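Local coordinates for DUF3256 domain-containing protein (Porphyromonas gingivalis W83, PDB 2P3P) that is of unknown function but can bind magnesium and is probably held in the membrane by a predicted transmembrane helix, at residues G76-R81 against I92-T97; Q124-E129 against S153-S158; T165-Q170 against P192-W197. All blocks are in the same frame, centred on the assembly; numbering follows the deposited sequence.

Contact 1: G76-R81 against I92-T97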
# COMPACT_ATOMS: atom_id res chain seq x y z
N GLY A 76 -10.75 0.90 -2.24
CA GLY A 76 -10.08 1.26 -1.01
C GLY A 76 -9.09 2.40 -1.23
O GLY A 76 -9.35 3.32 -2.01
N GLU A 77 -7.99 2.35 -0.49
CA GLU A 77 -6.94 3.37 -0.55
C GLU A 77 -5.93 3.07 -1.65
O GLU A 77 -5.45 1.95 -1.76
CB GLU A 77 -6.17 3.41 0.77
CG GLU A 77 -5.05 4.40 0.74
CD GLU A 77 -4.34 4.49 2.06
OE1 GLU A 77 -3.53 3.56 2.32
OE2 GLU A 77 -4.60 5.46 2.79
N VAL A 78 -5.56 4.10 -2.41
CA VAL A 78 -4.44 4.06 -3.36
C VAL A 78 -3.43 5.10 -2.94
O VAL A 78 -3.75 6.30 -2.84
CB VAL A 78 -4.95 4.37 -4.80
CG1 VAL A 78 -3.74 4.55 -5.84
CG2 VAL A 78 -5.98 3.40 -5.25
N PHE A 79 -2.20 4.64 -2.69
CA PHE A 79 -1.12 5.50 -2.25
C PHE A 79 0.01 5.30 -3.25
O PHE A 79 0.38 4.18 -3.52
CB PHE A 79 -0.69 5.14 -0.84
CG PHE A 79 0.39 6.01 -0.32
CD1 PHE A 79 0.07 7.26 0.23
CD2 PHE A 79 1.71 5.61 -0.38
CE1 PHE A 79 1.09 8.10 0.75
CE2 PHE A 79 2.73 6.45 0.13
CZ PHE A 79 2.41 7.69 0.67
N MSE A 80 0.51 6.38 -3.82
CA MSE A 80 1.54 6.23 -4.83
C MSE A 80 2.64 7.24 -4.65
O MSE A 80 2.42 8.38 -4.15
CB MSE A 80 0.96 6.38 -6.25
CG MSE A 80 0.50 7.75 -6.56
SE MSE A 80 -0.12 7.91 -8.44
CE MSE A 80 -1.72 6.87 -8.23
N ARG A 81 3.83 6.80 -5.04
CA ARG A 81 5.07 7.58 -4.86
C ARG A 81 6.04 7.16 -5.94
O ARG A 81 5.95 6.05 -6.41
CB ARG A 81 5.73 7.28 -3.52
CG ARG A 81 5.01 7.83 -2.34
CD ARG A 81 5.91 7.97 -1.14
NE ARG A 81 6.92 9.00 -1.36
CZ ARG A 81 8.09 9.02 -0.74
NH1 ARG A 81 8.42 8.05 0.07
NH2 ARG A 81 8.93 10.01 -1.00
N ILE A 92 7.44 3.96 -10.38
CA ILE A 92 6.23 4.32 -9.59
C ILE A 92 5.81 3.11 -8.73
O ILE A 92 5.65 2.02 -9.25
CB ILE A 92 5.04 4.71 -10.52
CG1 ILE A 92 5.48 5.78 -11.53
CG2 ILE A 92 3.81 5.22 -9.66
CD1 ILE A 92 4.52 6.05 -12.62
N CYS A 93 5.61 3.35 -7.44
CA CYS A 93 5.17 2.34 -6.50
C CYS A 93 3.79 2.72 -6.04
O CYS A 93 3.58 3.87 -5.59
CB CYS A 93 6.12 2.29 -5.30
SG CYS A 93 5.61 1.05 -4.02
N VAL A 94 2.83 1.80 -6.17
CA VAL A 94 1.45 2.12 -5.86
C VAL A 94 1.02 1.04 -4.90
O VAL A 94 1.23 -0.14 -5.17
CB VAL A 94 0.50 2.17 -7.11
CG1 VAL A 94 -0.91 2.66 -6.71
CG2 VAL A 94 1.05 3.07 -8.18
N VAL A 95 0.47 1.46 -3.77
CA VAL A 95 0.02 0.52 -2.76
C VAL A 95 -1.48 0.72 -2.65
O VAL A 95 -1.96 1.83 -2.34
CB VAL A 95 0.71 0.75 -1.36
CG1 VAL A 95 0.24 -0.29 -0.35
CG2 VAL A 95 2.21 0.74 -1.46
N THR A 96 -2.22 -0.35 -2.90
CA THR A 96 -3.68 -0.27 -2.94
C THR A 96 -4.20 -1.20 -1.87
O THR A 96 -3.89 -2.42 -1.89
CB THR A 96 -4.26 -0.66 -4.31
OG1 THR A 96 -3.69 0.14 -5.35
CG2 THR A 96 -5.80 -0.47 -4.31
N THR A 97 -4.99 -0.65 -0.95
CA THR A 97 -5.38 -1.33 0.25
C THR A 97 -6.89 -1.32 0.43
O THR A 97 -7.51 -0.24 0.62
CB THR A 97 -4.74 -0.69 1.53
OG1 THR A 97 -3.32 -0.60 1.41
CG2 THR A 97 -5.10 -1.51 2.76
O HOH W 1 -2.44 1.72 0.57
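Val95 O is the most firmly held acceptor here, gripped by two classical donors and one C-H. Phe79 N lies in its carbonyl plane at 2.8 Å, the water gives Val95 O a second proton from 3.0 Å, and the Val78 CA hydrogen adds a weaker contact. That same water ties two side chains together: it donates to Glu77 OE1 at 2.8 Å and accepts from Thr97 OG1 at 2.6 Å. Glu77 reaches it fully extended, CG anti to the backbone N (chi1 178°), so the carboxylate stands over the face of the sheet that also carries Phe79 and Val95. Its other oxygen, OE2, makes a salt bridge with Arg69 of strand 67-72, which probably balances its charge, and Thr97 OG1 is also hydrogen-bonded to Ser105 OG.

The two segments belong to a beta hairpin, strands 77-84 and 90-98, in the middle of a seven-stranded antiparallel meander. Glu77, Phe79 and Arg81 form hydrogen-bonded pairs with Thr97, Val95 and Cys93, six backbone bonds in all. The straightest is Cys93 N to Arg81 O, 176° at the hydrogen and nearly along the C=O axis. Thr97 O differs: its donor Glu77 N stands 30° above the carbonyl plane.

The opposite face is built by the non-hydrogen-bonded pairs. Val78 and Thr96 lie alongside each other, pointing the same way, while Val94 crosses Val78 obliquely and sets CG1 against Val78 CG1 at 3.5 Å. Val94 CG2, the other branch, meets the CB of selenomethionine Met80 at 3.8 Å. Met80 CG sits in the crowded position between backbone N and carbonyl carbon; its chain touches Leu24, which also touches Val78.

Contact 2: Q124-E129 against S153-S158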
# COMPACT_ATOMS: atom_id res chain seq x y z
N GLN A 124 9.24 -8.88 -1.99
CA GLN A 124 8.84 -10.25 -1.66
C GLN A 124 7.89 -10.21 -0.46
O GLN A 124 8.31 -9.85 0.64
CB GLN A 124 10.06 -11.13 -1.31
CG GLN A 124 9.74 -12.54 -0.91
CD GLN A 124 10.99 -13.42 -0.65
OE1 GLN A 124 12.13 -13.09 -1.07
NE2 GLN A 124 10.78 -14.56 0.01
N GLN A 125 6.66 -10.65 -0.64
CA GLN A 125 5.69 -10.63 0.46
C GLN A 125 6.19 -11.53 1.61
O GLN A 125 6.57 -12.66 1.38
CB GLN A 125 4.32 -11.15 -0.02
CG GLN A 125 3.17 -11.03 0.96
CD GLN A 125 2.57 -9.63 1.04
OE1 GLN A 125 3.22 -8.67 0.72
NE2 GLN A 125 1.34 -9.53 1.52
N PRO A 126 6.24 -11.00 2.84
CA PRO A 126 6.63 -11.89 3.93
C PRO A 126 5.63 -13.01 4.17
O PRO A 126 4.48 -12.89 3.74
CB PRO A 126 6.69 -10.97 5.15
CG PRO A 126 5.94 -9.76 4.82
CD PRO A 126 5.93 -9.63 3.30
N ARG A 127 6.11 -14.12 4.73
CA ARG A 127 5.28 -15.24 5.19
C ARG A 127 4.70 -14.87 6.54
O ARG A 127 5.26 -14.03 7.26
CB ARG A 127 6.10 -16.53 5.36
CG ARG A 127 6.71 -17.06 4.06
CD ARG A 127 7.66 -18.24 4.28
NE ARG A 127 7.07 -19.29 5.12
CZ ARG A 127 7.48 -20.55 5.18
NH1 ARG A 127 6.87 -21.39 5.99
NH2 ARG A 127 8.47 -20.99 4.41
N ILE A 128 3.60 -15.53 6.91
CA ILE A 128 3.00 -15.20 8.19
C ILE A 128 3.99 -15.52 9.33
O ILE A 128 3.92 -14.90 10.40
CB ILE A 128 1.63 -15.90 8.40
CG1 ILE A 128 0.88 -15.30 9.58
CG2 ILE A 128 1.82 -17.44 8.62
CD1 ILE A 128 0.58 -13.81 9.49
N GLU A 129 4.92 -16.46 9.13
CA GLU A 129 5.83 -16.84 10.21
C GLU A 129 6.79 -15.72 10.58
O GLU A 129 7.34 -15.73 11.69
CB GLU A 129 6.62 -18.14 9.91
CG GLU A 129 7.67 -18.04 8.78
CD GLU A 129 8.57 -19.27 8.67
OE1 GLU A 129 8.47 -20.23 9.50
OE2 GLU A 129 9.42 -19.25 7.74
N SER A 153 -3.49 -14.91 4.77
CA SER A 153 -2.63 -14.14 5.62
C SER A 153 -2.71 -12.67 5.23
O SER A 153 -1.76 -12.09 4.70
CB SER A 153 -1.21 -14.67 5.56
OG SER A 153 -1.17 -16.03 5.92
N TYR A 154 -3.82 -12.04 5.58
CA TYR A 154 -4.03 -10.61 5.28
C TYR A 154 -2.92 -9.78 5.89
O TYR A 154 -2.49 -10.02 7.03
CB TYR A 154 -5.40 -10.13 5.76
CG TYR A 154 -6.56 -10.96 5.28
CD1 TYR A 154 -6.96 -10.91 3.96
CD2 TYR A 154 -7.28 -11.78 6.15
CE1 TYR A 154 -8.03 -11.66 3.50
CE2 TYR A 154 -8.36 -12.55 5.68
CZ TYR A 154 -8.73 -12.46 4.36
OH TYR A 154 -9.81 -13.19 3.83
N MSE A 155 -2.43 -8.83 5.11
CA MSE A 155 -1.42 -7.89 5.58
C MSE A 155 -1.67 -6.51 4.98
O MSE A 155 -2.01 -6.35 3.80
CB MSE A 155 0.02 -8.36 5.23
CG MSE A 155 0.40 -9.72 5.84
SE MSE A 155 1.99 -10.43 4.98
CE MSE A 155 1.88 -12.33 5.61
N GLN A 156 -1.54 -5.50 5.83
CA GLN A 156 -1.71 -4.11 5.43
C GLN A 156 -0.34 -3.41 5.36
O GLN A 156 0.45 -3.42 6.33
CB GLN A 156 -2.60 -3.37 6.45
CG GLN A 156 -2.84 -1.91 6.07
CD GLN A 156 -3.88 -1.24 6.94
OE1 GLN A 156 -4.26 -1.76 8.01
NE2 GLN A 156 -4.28 -0.06 6.54
N VAL A 157 -0.07 -2.82 4.22
CA VAL A 157 1.13 -2.07 4.00
C VAL A 157 0.92 -0.55 4.10
O VAL A 157 -0.07 -0.03 3.60
CB VAL A 157 1.64 -2.39 2.61
CG1 VAL A 157 2.84 -1.53 2.25
CG2 VAL A 157 1.97 -3.93 2.51
N SER A 158 1.89 0.12 4.71
CA SER A 158 1.99 1.60 4.70
C SER A 158 3.37 2.04 4.17
O SER A 158 4.38 1.87 4.84
CB SER A 158 1.84 2.15 6.11
OG SER A 158 1.70 3.57 6.06
O HOH W 2 -0.25 -7.10 1.76
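Selenomethionine Met155 slides past the ring of Pro126, the two side chains running in opposite directions with SE 4.0 Å from Pro126 CG. CG of Met155 is anti to its own carbonyl carbon (chi1 -60°) and the chain stays extended beyond it, which carries the CE methyl across to the loop backbone. There CE rests 3.3 Å from Pro126 O and also lies near Ile128 N. Gln125 approaches SE from another direction, roughly at right angles to Pro126, tip to tip with Met155: bent at chi2 (79°), it sets NE2 3.6 Å from SE.

No direct hydrogen bond joins the segments. A water does it instead, accepting from Gln125 NE2 at 2.9 Å and donating to Met155 O at 2.8 Å. The amide is further fixed by Trp123 NE1, which bonds to Gln125 OE1, so both ends of the group are engaged.

Farther along, Ser153 OG lies against Ile128 CB at 3.7 Å, a packing contact, while its hydrogen bond goes to Leu150 O. Nearby, about 9 Å away between side chains, is Ser149, seen to bind Mg(2+) in a structure of this protein; no ion is bound to this chain in the model. In the fold, the whole is a loop laid over strand 155-159, the outermost strand of a four-stranded antiparallel sheet, with the Met155 side chain wedged from the strand against Pro126 and Ile128 of the loop, and Ile168 of the next strand touching it too.

Contact 3: T165-Q170 against P192-W197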
# COMPACT_ATOMS: atom_id res chain seq x y z
N THR A 165 10.90 3.90 2.71
CA THR A 165 10.69 2.82 3.64
C THR A 165 9.19 2.51 3.67
O THR A 165 8.36 3.37 3.35
CB THR A 165 11.19 3.18 5.06
OG1 THR A 165 10.43 4.27 5.63
CG2 THR A 165 12.68 3.57 5.05
N LEU A 166 8.87 1.30 4.10
CA LEU A 166 7.47 0.85 4.28
C LEU A 166 7.42 -0.06 5.47
O LEU A 166 8.45 -0.64 5.86
CB LEU A 166 6.92 0.14 3.04
CG LEU A 166 7.37 -1.26 2.60
CD1 LEU A 166 6.87 -2.37 3.51
CD2 LEU A 166 6.86 -1.53 1.14
N SER A 167 6.22 -0.15 6.06
CA SER A 167 5.92 -1.00 7.17
C SER A 167 4.75 -1.89 6.78
O SER A 167 3.87 -1.49 6.02
CB SER A 167 5.59 -0.12 8.38
OG SER A 167 5.39 -0.84 9.56
N ILE A 168 4.77 -3.14 7.21
CA ILE A 168 3.70 -4.08 6.88
C ILE A 168 3.27 -4.80 8.15
O ILE A 168 4.12 -5.30 8.90
CB ILE A 168 4.11 -5.06 5.73
CG1 ILE A 168 2.93 -5.95 5.27
CG2 ILE A 168 5.43 -5.85 6.11
CD1 ILE A 168 3.30 -6.82 4.04
N ARG A 169 1.96 -4.86 8.37
CA ARG A 169 1.38 -5.42 9.57
C ARG A 169 0.46 -6.55 9.13
O ARG A 169 -0.26 -6.41 8.13
CB ARG A 169 0.60 -4.37 10.38
CG ARG A 169 -0.59 -3.77 9.67
CD ARG A 169 -1.29 -2.64 10.45
NE ARG A 169 -0.39 -1.52 10.74
CZ ARG A 169 -0.49 -0.74 11.82
NH1 ARG A 169 -1.45 -0.92 12.71
NH2 ARG A 169 0.36 0.24 12.01
N GLN A 170 0.55 -7.69 9.81
CA GLN A 170 -0.44 -8.73 9.63
C GLN A 170 -1.77 -8.27 10.22
O GLN A 170 -1.83 -7.64 11.28
CB GLN A 170 0.02 -10.13 10.13
CG GLN A 170 0.36 -10.27 11.64
CD GLN A 170 -0.86 -10.41 12.52
OE1 GLN A 170 -1.94 -10.74 12.03
NE2 GLN A 170 -0.73 -10.07 13.79
N PRO A 192 4.52 -4.41 13.44
CA PRO A 192 4.78 -4.36 11.99
C PRO A 192 6.20 -4.62 11.64
O PRO A 192 7.07 -4.33 12.47
CB PRO A 192 4.41 -2.90 11.64
CG PRO A 192 3.52 -2.47 12.73
CD PRO A 192 4.08 -3.10 13.95
N LEU A 193 6.45 -5.14 10.43
CA LEU A 193 7.82 -5.34 9.91
C LEU A 193 8.20 -4.18 9.00
O LEU A 193 7.41 -3.79 8.18
CB LEU A 193 7.91 -6.64 9.08
CG LEU A 193 7.33 -7.89 9.77
CD1 LEU A 193 7.27 -9.08 8.80
CD2 LEU A 193 8.08 -8.24 11.03
N VAL A 194 9.42 -3.69 9.12
CA VAL A 194 9.89 -2.57 8.33
C VAL A 194 10.91 -3.00 7.25
O VAL A 194 11.82 -3.80 7.52
CB VAL A 194 10.53 -1.50 9.24
CG1 VAL A 194 11.12 -0.31 8.42
CG2 VAL A 194 9.50 -0.99 10.26
N TYR A 195 10.76 -2.37 6.07
CA TYR A 195 11.59 -2.57 4.89
C TYR A 195 12.07 -1.20 4.38
O TYR A 195 11.38 -0.18 4.48
CB TYR A 195 10.73 -3.26 3.81
CG TYR A 195 10.41 -4.74 4.04
CD1 TYR A 195 11.06 -5.71 3.31
CD2 TYR A 195 9.38 -5.15 4.93
CE1 TYR A 195 10.80 -7.05 3.51
CE2 TYR A 195 9.09 -6.48 5.13
CZ TYR A 195 9.77 -7.45 4.41
OH TYR A 195 9.53 -8.80 4.59
N ARG A 196 13.25 -1.21 3.80
CA ARG A 196 13.87 -0.01 3.29
C ARG A 196 14.22 -0.28 1.83
O ARG A 196 14.69 -1.35 1.46
CB ARG A 196 15.14 0.31 4.11
CG ARG A 196 15.70 1.67 3.80
CD ARG A 196 16.82 2.06 4.78
NE ARG A 196 17.56 3.17 4.19
CZ ARG A 196 18.85 3.44 4.39
NH1 ARG A 196 19.61 2.70 5.19
NH2 ARG A 196 19.40 4.50 3.77
N TRP A 197 13.96 0.72 1.00
CA TRP A 197 14.32 0.67 -0.42
C TRP A 197 15.82 0.91 -0.56
O TRP A 197 16.35 1.96 -0.17
CB TRP A 197 13.55 1.74 -1.14
CG TRP A 197 13.69 1.77 -2.63
CD1 TRP A 197 14.40 2.66 -3.35
CD2 TRP A 197 13.04 0.92 -3.58
NE1 TRP A 197 14.24 2.43 -4.68
CE2 TRP A 197 13.39 1.37 -4.85
CE3 TRP A 197 12.15 -0.14 -3.48
CZ2 TRP A 197 12.94 0.76 -6.03
CZ3 TRP A 197 11.71 -0.77 -4.65
CH2 TRP A 197 12.10 -0.31 -5.89
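Ile168 stands on 165-170, one of the two central strands of a four-stranded antiparallel sheet, where strands 165-170 and 193-197 run antiparallel, 156° between their N-to-C directions. At CB it divides. The CG2 branch occupies the crowded position between backbone N and carbonyl carbon and turns to strand 193-197, 3.5 Å from Leu193 O; it also touches Leu193 CB and reaches Tyr195 CE2 at 3.8 Å. The CG1 branch, anti to the backbone N (chi1 -174°), heads for the neighbouring strand 155-159. CG1 lies by Met155 CB. At the tip, Ile168 CD1 packs 3.5 Å from Val157 CG2.

Tyr195 crosses Ile168 obliquely but lies alongside Leu166, pointing the same way. Leu166 CD1 is 4.0 Å from Tyr195 CB and equally near CD2. Trp123 meets the Tyr195 ring edge-to-face, and Pro126 also touches this side chain, so the loop residues cover the same sheet face as Leu166 and Ile168.

Beneath these side chains four backbone bonds hold the strands. Leu166 pairs with Tyr195 and Ile168 with Leu193, each residue giving one N-H and taking another. Tyr195 N to Leu166 O is the straightest, 172° at the hydrogen.

The other face carries Thr165 and Ser167, opposite Arg196 and Val194. Thr165 CG2 leans obliquely on the aliphatic part of Arg196, while Pro192 CG lies over one face of the Arg169 guanidinium. Ser167 OG, anti to its backbone N, presses closest of all the side-chain atoms: it comes to 3.1 Å from Pro192 CB, in line with a tight fit rather than a hydrogen bond.

Along the chain the contacts come in series, each closing before the next opens. Contact 1 lies near the centre of the chain in the seven-stranded sheet, with contact 2 about 16 Å and contact 3 about 14 Å away, centre to centre. Contacts 2 and 3 are only about 9 Å apart and share the four-stranded sheet, in which strands 155-159 and 165-170 are neighbours joined through probable bonds such as Gln156 N to Arg169 O. Val95 packs on Val157, so contact 2 touches contact 1 through strand 155-159, and contact 3 continues the same sheet beyond it. Contact 2 is thus where the second sheet meets both the first sheet and the 124-129 loop.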